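Local coordinates for protein Ras-3 from Cryphonectria parasitica (PDB 4KU4) that belongs to the Ras family of P-loop proteins and binds guanosine-5'-diphosphate together with a magnesium ion, at residues T151-G156 with F171-A176; T96-F101 with T157-S162; T28-N33 with V143-D148. All blocks are in the same frame, centred on the assembly; numbering follows the deposited sequence.

How the interactions relate
All three contacts lie within one Ras-family domain built round a six-stranded mixed sheet. Their segments come along the chain as 28-33, 96-101, 143-148, 151-156, 157-162 and 171-176, so interaction 2 alternates with both others, while interaction 3 closes before interaction 1 opens. Interactions 1 and 3 reach neighbouring strands, 170-173 and 140-145, have centres about 10 Å apart and both touch guanosine-5'-diphosphate. Interactions 1 and 2, centres about 7 Å apart, join directly where Glu154 meets the start of helix 98-118. Interactions 2 and 3, centres about 14 Å apart, do not touch. The nucleotide pocket is lined by interaction 3 and the far end of segment 171-176, with interaction 2 to one side.

Interaction 1: T151-G156 with F171-A176; sequences TRREVG and FVETSA. With GDP (guanosine-5'-diphosphate), chain C.
Arg153 and Glu173 approach from opposite directions and meet end-on, guanidinium to carboxylate, in a two-pronged salt bridge. Arg153 NH1 donates to Glu173 OE1 at 2.8 Å, and Arg153 NH2 to Glu173 OE2 at 3.0 Å. Both oxygens accept on their syn lone pairs, and the two flat groups lie nearly in one plane, 8° apart. Arg153 gets there with CG between its backbone N and carbonyl carbon (chi1 72°) and a bend at chi3 that brings the NH1/NH2 edge of the guanidinium to the carboxylate. Its NH2 also bonds Val155 O, 3.0 Å away and in the carbonyl plane, so the loop holds the rotation of the group. A water lies between Glu173 OE2 and Gly156 O, its bond to the latter long; Gly156 holds the N-cap position of helix 157-167. Beyond Glu173, which lies on edge strand 170-173, the chain runs into the Ser-Ala-Lys loop of the Ras family, where Ala176 N stands 2.9 Å from O6 of guanosine-5'-diphosphate. Near-straight bonds (about 170°), matched planes and opposite charges imply a directional, charge-assisted link at the surface that probably limits rotation of both groups, tying loop 151-156 to a strand that leads into the nucleotide pocket.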
loop_
_atom_site.group_PDB
_atom_site.type_symbol
_atom_site.label_atom_id
_atom_site.label_comp_id
_atom_site.label_asym_id
_atom_site.label_seq_id
_atom_site.Cartn_x
_atom_site.Cartn_y
_atom_site.Cartn_z
ATOM N N THR A 151 -2.597 1.148 -22.317
ATOM C CA THR A 151 -2.010 0.767 -23.601
ATOM C C THR A 151 -0.557 0.311 -23.492
ATOM O O THR A 151 0.037 -0.127 -24.480
ATOM C CB THR A 151 -2.072 1.930 -24.611
ATOM O OG1 THR A 151 -1.204 2.988 -24.186
ATOM C CG2 THR A 151 -3.498 2.448 -24.737
ATOM N N ARG A 152 0.007 0.403 -22.290
ATOM C CA ARG A 152 1.399 0.037 -22.067
ATOM C C ARG A 152 1.569 -0.946 -20.913
ATOM O O ARG A 152 2.644 -1.059 -20.329
ATOM C CB ARG A 152 2.249 1.295 -21.829
ATOM C CG ARG A 152 2.400 2.187 -23.052
ATOM C CD ARG A 152 3.291 1.512 -24.084
ATOM N NE ARG A 152 3.520 2.342 -25.256
ATOM C CZ ARG A 152 2.747 2.327 -26.337
ATOM N NH1 ARG A 152 1.695 1.520 -26.389
ATOM N NH2 ARG A 152 3.028 3.114 -27.372
ATOM N N ARG A 153 0.517 -1.670 -20.571
ATOM C CA ARG A 153 0.662 -2.539 -19.415
ATOM C C ARG A 153 1.423 -3.825 -19.779
ATOM O O ARG A 153 1.321 -4.326 -20.898
ATOM C CB ARG A 153 -0.667 -2.764 -18.667
ATOM C CG ARG A 153 -1.692 -3.636 -19.344
ATOM C CD ARG A 153 -2.653 -4.246 -18.310
ATOM N NE ARG A 153 -3.636 -3.310 -17.748
ATOM C CZ ARG A 153 -3.966 -3.258 -16.457
ATOM N NH1 ARG A 153 -4.900 -2.397 -16.027
ATOM N NH2 ARG A 153 -3.367 -4.064 -15.587
ATOM N N GLU A 154 2.227 -4.304 -18.840
ATOM C CA GLU A 154 2.962 -5.556 -18.997
ATOM C C GLU A 154 2.395 -6.618 -18.075
ATOM O O GLU A 154 2.687 -7.798 -18.241
ATOM C CB GLU A 154 4.440 -5.356 -18.663
ATOM C CG GLU A 154 5.213 -4.487 -19.660
ATOM C CD GLU A 154 6.706 -4.424 -19.341
ATOM O OE1 GLU A 154 7.469 -3.904 -20.183
ATOM O OE2 GLU A 154 7.120 -4.894 -18.261
ATOM N N VAL A 155 1.614 -6.188 -17.082
ATOM C CA VAL A 155 0.993 -7.099 -16.128
ATOM C C VAL A 155 -0.532 -6.969 -16.207
ATOM O O VAL A 155 -1.071 -5.873 -16.069
ATOM C CB VAL A 155 1.437 -6.796 -14.678
ATOM C CG1 VAL A 155 0.834 -7.799 -13.726
ATOM C CG2 VAL A 155 2.953 -6.822 -14.552
ATOM N N GLY A 156 -1.220 -8.081 -16.438
ATOM C CA GLY A 156 -2.667 -8.080 -16.592
ATOM C C GLY A 156 -3.435 -7.993 -15.285
ATOM O O GLY A 156 -2.916 -8.325 -14.228
ATOM N N PHE A 171 -6.054 -6.951 -3.550
ATOM C CA PHE A 171 -5.556 -6.436 -4.814
ATOM C C PHE A 171 -6.437 -5.295 -5.299
ATOM O O PHE A 171 -7.656 -5.455 -5.430
ATOM C CB PHE A 171 -5.510 -7.543 -5.879
ATOM C CG PHE A 171 -5.088 -7.059 -7.238
ATOM C CD1 PHE A 171 -3.905 -6.366 -7.406
ATOM C CD2 PHE A 171 -5.865 -7.320 -8.354
ATOM C CE1 PHE A 171 -3.527 -5.914 -8.654
ATOM C CE2 PHE A 171 -5.475 -6.886 -9.610
ATOM C CZ PHE A 171 -4.316 -6.195 -9.766
ATOM N N VAL A 172 -5.832 -4.133 -5.538
ATOM C CA VAL A 172 -6.564 -3.006 -6.102
ATOM C C VAL A 172 -5.730 -2.332 -7.184
ATOM O O VAL A 172 -4.534 -2.112 -7.005
ATOM C CB VAL A 172 -6.909 -1.956 -5.027
ATOM C CG1 VAL A 172 -7.604 -0.761 -5.661
ATOM C CG2 VAL A 172 -7.797 -2.563 -3.961
ATOM N N GLU A 173 -6.364 -1.985 -8.301
ATOM C CA GLU A 173 -5.681 -1.252 -9.367
ATOM C C GLU A 173 -5.962 0.238 -9.198
ATOM O O GLU A 173 -7.103 0.641 -8.925
ATOM C CB GLU A 173 -6.084 -1.763 -10.741
ATOM C CG GLU A 173 -5.407 -3.080 -11.028
ATOM C CD GLU A 173 -5.142 -3.294 -12.488
ATOM O OE1 GLU A 173 -5.708 -2.546 -13.313
ATOM O OE2 GLU A 173 -4.361 -4.209 -12.812
ATOM N N THR A 174 -4.925 1.052 -9.359
ATOM C CA THR A 174 -5.044 2.482 -9.106
ATOM C C THR A 174 -4.350 3.371 -10.114
ATOM O O THR A 174 -3.535 2.903 -10.913
ATOM C CB THR A 174 -4.341 2.842 -7.743
ATOM O OG1 THR A 174 -2.942 2.519 -7.811
ATOM C CG2 THR A 174 -4.994 2.102 -6.582
ATOM N N SER A 175 -4.733 4.648 -10.118
ATOM C CA SER A 175 -3.990 5.642 -10.880
ATOM C C SER A 175 -3.768 6.813 -9.940
ATOM O O SER A 175 -4.689 7.578 -9.679
ATOM C CB SER A 175 -4.682 6.113 -12.155
ATOM O OG SER A 175 -3.941 7.166 -12.756
ATOM N N ALA A 176 -2.568 6.897 -9.366
ATOM C CA ALA A 176 -2.200 8.021 -8.521
ATOM C C ALA A 176 -2.372 9.328 -9.265
ATOM O O ALA A 176 -2.647 10.365 -8.658
ATOM C CB ALA A 176 -0.750 7.871 -8.056
HETATM P PB GDP C . 7.967 6.068 -6.155
HETATM O O1B GDP C . 7.687 6.949 -4.960
HETATM O O2B GDP C . 7.368 4.684 -5.915
HETATM O O3B GDP C . 9.458 5.965 -6.402
HETATM O O3A GDP C . 7.239 6.716 -7.448
HETATM P PA GDP C . 6.798 8.271 -7.662
HETATM O O1A GDP C . 5.558 8.628 -6.872
HETATM O O2A GDP C . 7.922 9.238 -7.381
HETATM O "O5'" GDP C . 6.406 8.286 -9.215
HETATM C "C5'" GDP C . 7.403 7.934 -10.179
HETATM C "C4'" GDP C . 6.925 8.435 -11.531
HETATM O "O4'" GDP C . 5.714 7.766 -11.816
HETATM C "C3'" GDP C . 6.611 9.917 -11.540
HETATM O "O3'" GDP C . 7.013 10.485 -12.801
HETATM C "C2'" GDP C . 5.106 9.960 -11.429
HETATM O "O2'" GDP C . 4.556 11.117 -12.057
HETATM C "C1'" GDP C . 4.707 8.693 -12.158
HETATM N N9 GDP C . 3.434 8.117 -11.679
HETATM C C8 GDP C . 3.144 7.721 -10.424
HETATM N N7 GDP C . 1.889 7.217 -10.366
HETATM C C5 GDP C . 1.374 7.278 -11.606
HETATM C C6 GDP C . 0.100 6.922 -12.249
HETATM O O6 GDP C . -0.821 6.417 -11.587
HETATM N N1 GDP C . -0.029 7.145 -13.565
HETATM C C2 GDP C . 0.937 7.689 -14.307
HETATM N N2 GDP C . 0.697 7.884 -15.627
HETATM N N3 GDP C . 2.136 8.048 -13.784
HETATM C C4 GDP C . 2.393 7.870 -12.467
HETATM O O HOH W 1 -2.202 -5.531 -12.723
#

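Interaction 2: T96-F101 with T157-S162; sequences TRRSSF and TLEGSS
Arg98 and Glu159 cross at about a right angle, yet their flat ends meet squarely enough for a two-pronged salt bridge. Arg98 NH1 donates to Glu159 OE1 at 2.8 Å and Arg98 NH2 to Glu159 OE2 at 2.9 Å, one nitrogen to each oxygen. Both oxygens lie close to the guanidinium plane. The carboxylate is twisted by 22° against it, so NH1 reaches OE1 on the syn side but somewhat out of the carboxylate plane, whereas OE2 uses its syn lone pair. Glu159 spans the gap by full extension: chi1, chi2 and chi3 all lie near 180°, carrying the carboxylate out to Arg98.

Phe101 packs against Glu159 and the next residue. Its CE2 comes within 3.6 Å of Glu159 OE1, the ring and carboxylate planes being 84° apart, and its CE1 lies 4.0 Å from Gly160 CA. At Gly160 the ring thus lies against the backbone of helix 157-167 itself.

Outside this first shell, Phe101 also meets the ring of Phe93 and touches Val155, which places it in the core between helix and sheet. At the N-cap position of helix 98-118, Arg97 O accepts from both the backbone N and the OG of Ser100, and Ser100 OG is also bonded to Asp94 N. Glu154 OE2 accepts from Arg98 N, so the same residue that carries the salt bridge is held through its backbone.

The contact therefore joins the beginnings of two helices on one flank of the Ras fold in two layers: a buried ring set against the Gly160 backbone, and a more exposed charge pair whose paired, nearly straight bonds probably favour a defined relative placement of the two helices.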
loop_
_atom_site.group_PDB
_atom_site.type_symbol
_atom_site.label_atom_id
_atom_site.label_comp_id
_atom_site.label_asym_id
_atom_site.label_seq_id
_atom_site.Cartn_x
_atom_site.Cartn_y
_atom_site.Cartn_z
ATOM N N THR A 96 2.908 -1.288 -15.779
ATOM C CA THR A 96 3.686 -1.225 -17.006
ATOM C C THR A 96 5.076 -1.832 -16.891
ATOM O O THR A 96 5.822 -1.806 -17.865
ATOM C CB THR A 96 3.865 0.224 -17.530
ATOM O OG1 THR A 96 4.832 0.916 -16.723
ATOM C CG2 THR A 96 2.550 0.981 -17.556
ATOM N N ARG A 97 5.433 -2.357 -15.716
ATOM C CA ARG A 97 6.774 -2.902 -15.477
ATOM C C ARG A 97 6.732 -4.229 -14.731
ATOM O O ARG A 97 6.610 -4.279 -13.501
ATOM C CB ARG A 97 7.643 -1.926 -14.681
ATOM C CG ARG A 97 8.349 -0.866 -15.496
ATOM C CD ARG A 97 9.703 -0.540 -14.855
ATOM N NE ARG A 97 9.600 -0.069 -13.469
ATOM C CZ ARG A 97 10.079 -0.713 -12.403
ATOM N NH1 ARG A 97 10.702 -1.881 -12.536
ATOM N NH2 ARG A 97 9.941 -0.184 -11.192
ATOM N N ARG A 98 6.873 -5.314 -15.473
ATOM C CA ARG A 98 6.735 -6.629 -14.878
ATOM C C ARG A 98 7.765 -6.891 -13.772
ATOM O O ARG A 98 7.473 -7.594 -12.818
ATOM C CB ARG A 98 6.812 -7.701 -15.961
ATOM C CG ARG A 98 6.927 -9.093 -15.411
ATOM C CD ARG A 98 6.670 -10.104 -16.489
ATOM N NE ARG A 98 5.317 -9.989 -17.014
ATOM C CZ ARG A 98 4.268 -10.563 -16.451
ATOM N NH1 ARG A 98 4.426 -11.277 -15.342
ATOM N NH2 ARG A 98 3.064 -10.416 -16.991
ATOM N N SER A 99 8.965 -6.330 -13.891
ATOM C CA SER A 99 9.958 -6.501 -12.837
ATOM C C SER A 99 9.443 -5.996 -11.487
ATOM O O SER A 99 9.740 -6.582 -10.463
ATOM C CB SER A 99 11.274 -5.799 -13.196
ATOM O OG SER A 99 11.045 -4.473 -13.623
ATOM N N SER A 100 8.686 -4.901 -11.493
ATOM C CA SER A 100 8.156 -4.329 -10.252
ATOM C C SER A 100 7.123 -5.257 -9.617
ATOM O O SER A 100 6.976 -5.314 -8.394
ATOM C CB SER A 100 7.548 -2.935 -10.485
ATOM O OG SER A 100 6.289 -3.038 -11.130
ATOM N N PHE A 101 6.416 -5.991 -10.460
ATOM C CA PHE A 101 5.397 -6.925 -9.990
ATOM C C PHE A 101 6.096 -8.094 -9.318
ATOM O O PHE A 101 5.641 -8.617 -8.304
ATOM C CB PHE A 101 4.537 -7.359 -11.186
ATOM C CG PHE A 101 3.486 -8.375 -10.873
ATOM C CD1 PHE A 101 2.487 -8.112 -9.945
ATOM C CD2 PHE A 101 3.464 -9.582 -11.548
ATOM C CE1 PHE A 101 1.487 -9.048 -9.680
ATOM C CE2 PHE A 101 2.482 -10.521 -11.287
ATOM C CZ PHE A 101 1.481 -10.247 -10.359
ATOM N N THR A 157 -4.684 -7.551 -15.358
ATOM C CA THR A 157 -5.499 -7.393 -14.159
ATOM C C THR A 157 -5.802 -8.741 -13.510
ATOM O O THR A 157 -5.726 -8.882 -12.288
ATOM C CB THR A 157 -6.817 -6.648 -14.458
ATOM O OG1 THR A 157 -6.533 -5.358 -15.023
ATOM C CG2 THR A 157 -7.623 -6.468 -13.189
ATOM N N LEU A 158 -6.128 -9.730 -14.332
ATOM C CA LEU A 158 -6.427 -11.069 -13.825
ATOM C C LEU A 158 -5.196 -11.688 -13.168
ATOM O O LEU A 158 -5.328 -12.413 -12.189
ATOM C CB LEU A 158 -6.971 -11.996 -14.916
ATOM C CG LEU A 158 -8.368 -11.814 -15.533
ATOM C CD1 LEU A 158 -9.374 -11.259 -14.521
ATOM C CD2 LEU A 158 -8.308 -10.941 -16.768
ATOM N N GLU A 159 -4.012 -11.367 -13.690
ATOM C CA GLU A 159 -2.744 -11.883 -13.163
ATOM C C GLU A 159 -2.430 -11.342 -11.779
ATOM O O GLU A 159 -2.032 -12.091 -10.893
ATOM C CB GLU A 159 -1.578 -11.576 -14.122
ATOM C CG GLU A 159 -0.237 -12.150 -13.665
ATOM C CD GLU A 159 0.891 -11.904 -14.659
ATOM O OE1 GLU A 159 2.026 -12.334 -14.382
ATOM O OE2 GLU A 159 0.630 -11.289 -15.717
ATOM N N GLY A 160 -2.599 -10.034 -11.602
ATOM C CA GLY A 160 -2.488 -9.425 -10.289
ATOM C C GLY A 160 -3.519 -9.979 -9.330
ATOM O O GLY A 160 -3.233 -10.257 -8.163
ATOM N N SER A 161 -4.738 -10.150 -9.826
ATOM C CA SER A 161 -5.808 -10.629 -8.972
ATOM C C SER A 161 -5.539 -12.045 -8.482
ATOM O O SER A 161 -5.779 -12.348 -7.313
ATOM C CB SER A 161 -7.146 -10.578 -9.696
ATOM O OG SER A 161 -8.157 -11.001 -8.805
ATOM N N SER A 162 -5.041 -12.904 -9.373
ATOM C CA SER A 162 -4.724 -14.297 -9.007
ATOM C C SER A 162 -3.532 -14.443 -8.064
ATOM O O SER A 162 -3.544 -15.306 -7.194
ATOM C CB SER A 162 -4.533 -15.208 -10.233
ATOM O OG SER A 162 -3.435 -14.824 -11.045
#

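Interaction 3: T28-N33 with V143-D148; sequences TSLTVN and VGNKCD. With MG (magnesium ion), chain D; GDP (guanosine-5'-diphosphate), chain C.
Leu30 swings CG beside its backbone N and anti to the carbonyl carbon (chi1 -78°), while Asn145 takes the other course, CG anti to its backbone N (chi1 -170°), and the two side chains converge from opposite directions. Leu30 CD2 stops 3.8 Å from Asn145 OD1. The other methyl, Leu30 CD1, meets Val143 CG1 at 4.1 Å, tip to tip. The polar partners of Asn145 OD1 are Thr174 OG1 and Ala176 N, from which it accepts; its ND2 donates to Val25 O. So gripped, the amide is held with ND2 3.0 Å from N7 of guanosine-5'-diphosphate.

This is the meeting of two signature elements of the Ras fold. Thr28 and Ser29 lie in the first turn of helix 27-35, where the P-loop runs into it, and Asn145, Lys146 and Asp148 form the Asn-Lys-x-Asp motif, which starts on the last residue of strand 140-145 and runs into the loop after it. The nucleotide stretches between them. At the base, Asp148 OD1 and OD2 take up the N1 and N2 hydrogens of the guanine in nearly straight bonds, matching its donor edge. Lys146 runs its extended methylenes across a face of the ring system, its NZ in a salt bridge with Asp94 OD2, hydrogen-bonded to Gly24 O and weakly bonded to the ribose O4'.

At the phosphates, Thr28 N points its hydrogen at O1B. Ser29 bonds O1A twice, through N and through OG at 2.7 Å, so one oxygen is gripped from backbone and side chain together. The magnesium ion has six oxygen ligands: Thr28 OG1 at 2.2 Å, O1B of the nucleotide and four waters. Two of those waters pass hydrogen bonds on to O2A and O3B, and Asp68 OD2 is hydrogen-bonded to Thr28 OG1 from the second shell.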
loop_
_atom_site.group_PDB
_atom_site.type_symbol
_atom_site.label_atom_id
_atom_site.label_comp_id
_atom_site.label_asym_id
_atom_site.label_seq_id
_atom_site.Cartn_x
_atom_site.Cartn_y
_atom_site.Cartn_z
ATOM N N THR A 28 5.085 7.464 -3.497
ATOM C CA THR A 28 4.912 8.850 -3.078
ATOM C C THR A 28 3.669 9.500 -3.682
ATOM O O THR A 28 2.907 10.172 -2.974
ATOM C CB THR A 28 6.141 9.697 -3.443
ATOM O OG1 THR A 28 7.292 9.173 -2.775
ATOM C CG2 THR A 28 5.916 11.151 -2.997
ATOM N N SER A 29 3.469 9.290 -4.982
ATOM C CA SER A 29 2.329 9.848 -5.708
ATOM C C SER A 29 0.994 9.378 -5.110
ATOM O O SER A 29 0.080 10.182 -4.907
ATOM C CB SER A 29 2.418 9.504 -7.205
ATOM O OG SER A 29 3.553 10.127 -7.793
ATOM N N LEU A 30 0.908 8.089 -4.797
ATOM C CA LEU A 30 -0.286 7.529 -4.167
ATOM C C LEU A 30 -0.562 8.190 -2.819
ATOM O O LEU A 30 -1.693 8.555 -2.518
ATOM C CB LEU A 30 -0.137 6.015 -3.983
ATOM C CG LEU A 30 -0.344 5.145 -5.218
ATOM C CD1 LEU A 30 0.211 3.752 -4.959
ATOM C CD2 LEU A 30 -1.815 5.070 -5.589
ATOM N N THR A 31 0.485 8.334 -2.009
ATOM C CA THR A 31 0.341 8.852 -0.655
ATOM C C THR A 31 -0.037 10.333 -0.661
ATOM O O THR A 31 -0.853 10.770 0.137
ATOM C CB THR A 31 1.637 8.672 0.160
ATOM O OG1 THR A 31 2.090 7.312 0.082
ATOM C CG2 THR A 31 1.398 9.017 1.614
ATOM N N VAL A 32 0.585 11.098 -1.549
ATOM C CA VAL A 32 0.316 12.530 -1.688
ATOM C C VAL A 32 -1.107 12.750 -2.219
ATOM O O VAL A 32 -1.828 13.640 -1.769
ATOM C CB VAL A 32 1.378 13.176 -2.622
ATOM C CG1 VAL A 32 0.973 14.572 -3.023
ATOM C CG2 VAL A 32 2.741 13.178 -1.946
ATOM N N ASN A 33 -1.521 11.905 -3.150
ATOM C CA ASN A 33 -2.900 11.931 -3.633
ATOM C C ASN A 33 -3.902 11.613 -2.528
ATOM O O ASN A 33 -4.834 12.381 -2.295
ATOM C CB ASN A 33 -3.078 10.993 -4.835
ATOM C CG ASN A 33 -4.484 11.056 -5.422
ATOM O OD1 ASN A 33 -5.371 10.267 -5.055
ATOM N ND2 ASN A 33 -4.695 11.993 -6.340
ATOM N N VAL A 143 -1.053 -3.324 -4.798
ATOM C CA VAL A 143 -1.615 -2.259 -5.616
ATOM C C VAL A 143 -0.969 -2.225 -6.989
ATOM O O VAL A 143 0.242 -2.077 -7.108
ATOM C CB VAL A 143 -1.451 -0.884 -4.936
ATOM C CG1 VAL A 143 -1.811 0.254 -5.896
ATOM C CG2 VAL A 143 -2.281 -0.801 -3.662
ATOM N N GLY A 144 -1.770 -2.381 -8.029
ATOM C CA GLY A 144 -1.266 -2.242 -9.393
ATOM C C GLY A 144 -1.483 -0.806 -9.834
ATOM O O GLY A 144 -2.584 -0.452 -10.244
ATOM N N ASN A 145 -0.432 0.012 -9.755
ATOM C CA ASN A 145 -0.554 1.444 -10.021
ATOM C C ASN A 145 -0.234 1.774 -11.472
ATOM O O ASN A 145 0.323 0.946 -12.193
ATOM C CB ASN A 145 0.352 2.245 -9.087
ATOM C CG ASN A 145 0.086 3.749 -9.159
ATOM O OD1 ASN A 145 -1.066 4.186 -9.176
ATOM N ND2 ASN A 145 1.155 4.545 -9.176
ATOM N N LYS A 146 -0.611 2.986 -11.878
ATOM C CA LYS A 146 -0.457 3.488 -13.241
ATOM C C LYS A 146 -1.426 2.797 -14.200
ATOM O O LYS A 146 -1.098 2.538 -15.357
ATOM C CB LYS A 146 0.996 3.380 -13.738
ATOM C CG LYS A 146 2.067 3.762 -12.720
ATOM C CD LYS A 146 3.331 4.255 -13.403
ATOM C CE LYS A 146 4.438 4.543 -12.380
ATOM N NZ LYS A 146 5.770 4.672 -13.040
ATOM N N CYS A 147 -2.634 2.513 -13.723
ATOM C CA CYS A 147 -3.597 1.814 -14.569
ATOM C C CYS A 147 -4.146 2.704 -15.696
ATOM O O CYS A 147 -4.788 2.212 -16.619
ATOM C CB CYS A 147 -4.786 1.133 -13.764
ATOM S SG CYS A 147 -5.869 2.333 -12.912
ATOM N N ASP A 148 -3.894 4.009 -15.613
ATOM C CA ASP A 148 -4.261 4.933 -16.695
ATOM C C ASP A 148 -3.382 4.665 -17.922
ATOM O O ASP A 148 -3.670 5.136 -19.022
ATOM C CB ASP A 148 -4.099 6.386 -16.247
ATOM C CG ASP A 148 -2.703 6.684 -15.743
ATOM O OD1 ASP A 148 -2.362 6.213 -14.640
ATOM O OD2 ASP A 148 -1.933 7.357 -16.452
HETATM MG MG MG D . 8.977 7.994 -3.531
HETATM P PB GDP C . 7.967 6.068 -6.155
HETATM O O1B GDP C . 7.687 6.949 -4.960
HETATM O O2B GDP C . 7.368 4.684 -5.915
HETATM O O3B GDP C . 9.458 5.965 -6.402
HETATM O O3A GDP C . 7.239 6.716 -7.448
HETATM P PA GDP C . 6.798 8.271 -7.662
HETATM O O1A GDP C . 5.558 8.628 -6.872
HETATM O O2A GDP C . 7.922 9.238 -7.381
HETATM O "O5'" GDP C . 6.406 8.286 -9.215
HETATM C "C5'" GDP C . 7.403 7.934 -10.179
HETATM C "C4'" GDP C . 6.925 8.435 -11.531
HETATM O "O4'" GDP C . 5.714 7.766 -11.816
HETATM C "C3'" GDP C . 6.611 9.917 -11.540
HETATM O "O3'" GDP C . 7.013 10.485 -12.801
HETATM C "C2'" GDP C . 5.106 9.960 -11.429
HETATM O "O2'" GDP C . 4.556 11.117 -12.057
HETATM C "C1'" GDP C . 4.707 8.693 -12.158
HETATM N N9 GDP C . 3.434 8.117 -11.679
HETATM C C8 GDP C . 3.144 7.721 -10.424
HETATM N N7 GDP C . 1.889 7.217 -10.366
HETATM C C5 GDP C . 1.374 7.278 -11.606
HETATM C C6 GDP C . 0.100 6.922 -12.249
HETATM O O6 GDP C . -0.821 6.417 -11.587
HETATM N N1 GDP C . -0.029 7.145 -13.565
HETATM C C2 GDP C . 0.937 7.689 -14.307
HETATM N N2 GDP C . 0.697 7.884 -15.627
HETATM N N3 GDP C . 2.136 8.048 -13.784
HETATM C C4 GDP C . 2.393 7.870 -12.467
HETATM O O HOH W 2 9.307 9.536 -5.060
HETATM O O HOH W 3 10.734 6.888 -4.282
HETATM O O HOH W 4 10.207 9.260 -2.306
HETATM O O HOH W 5 8.548 6.465 -2.070
#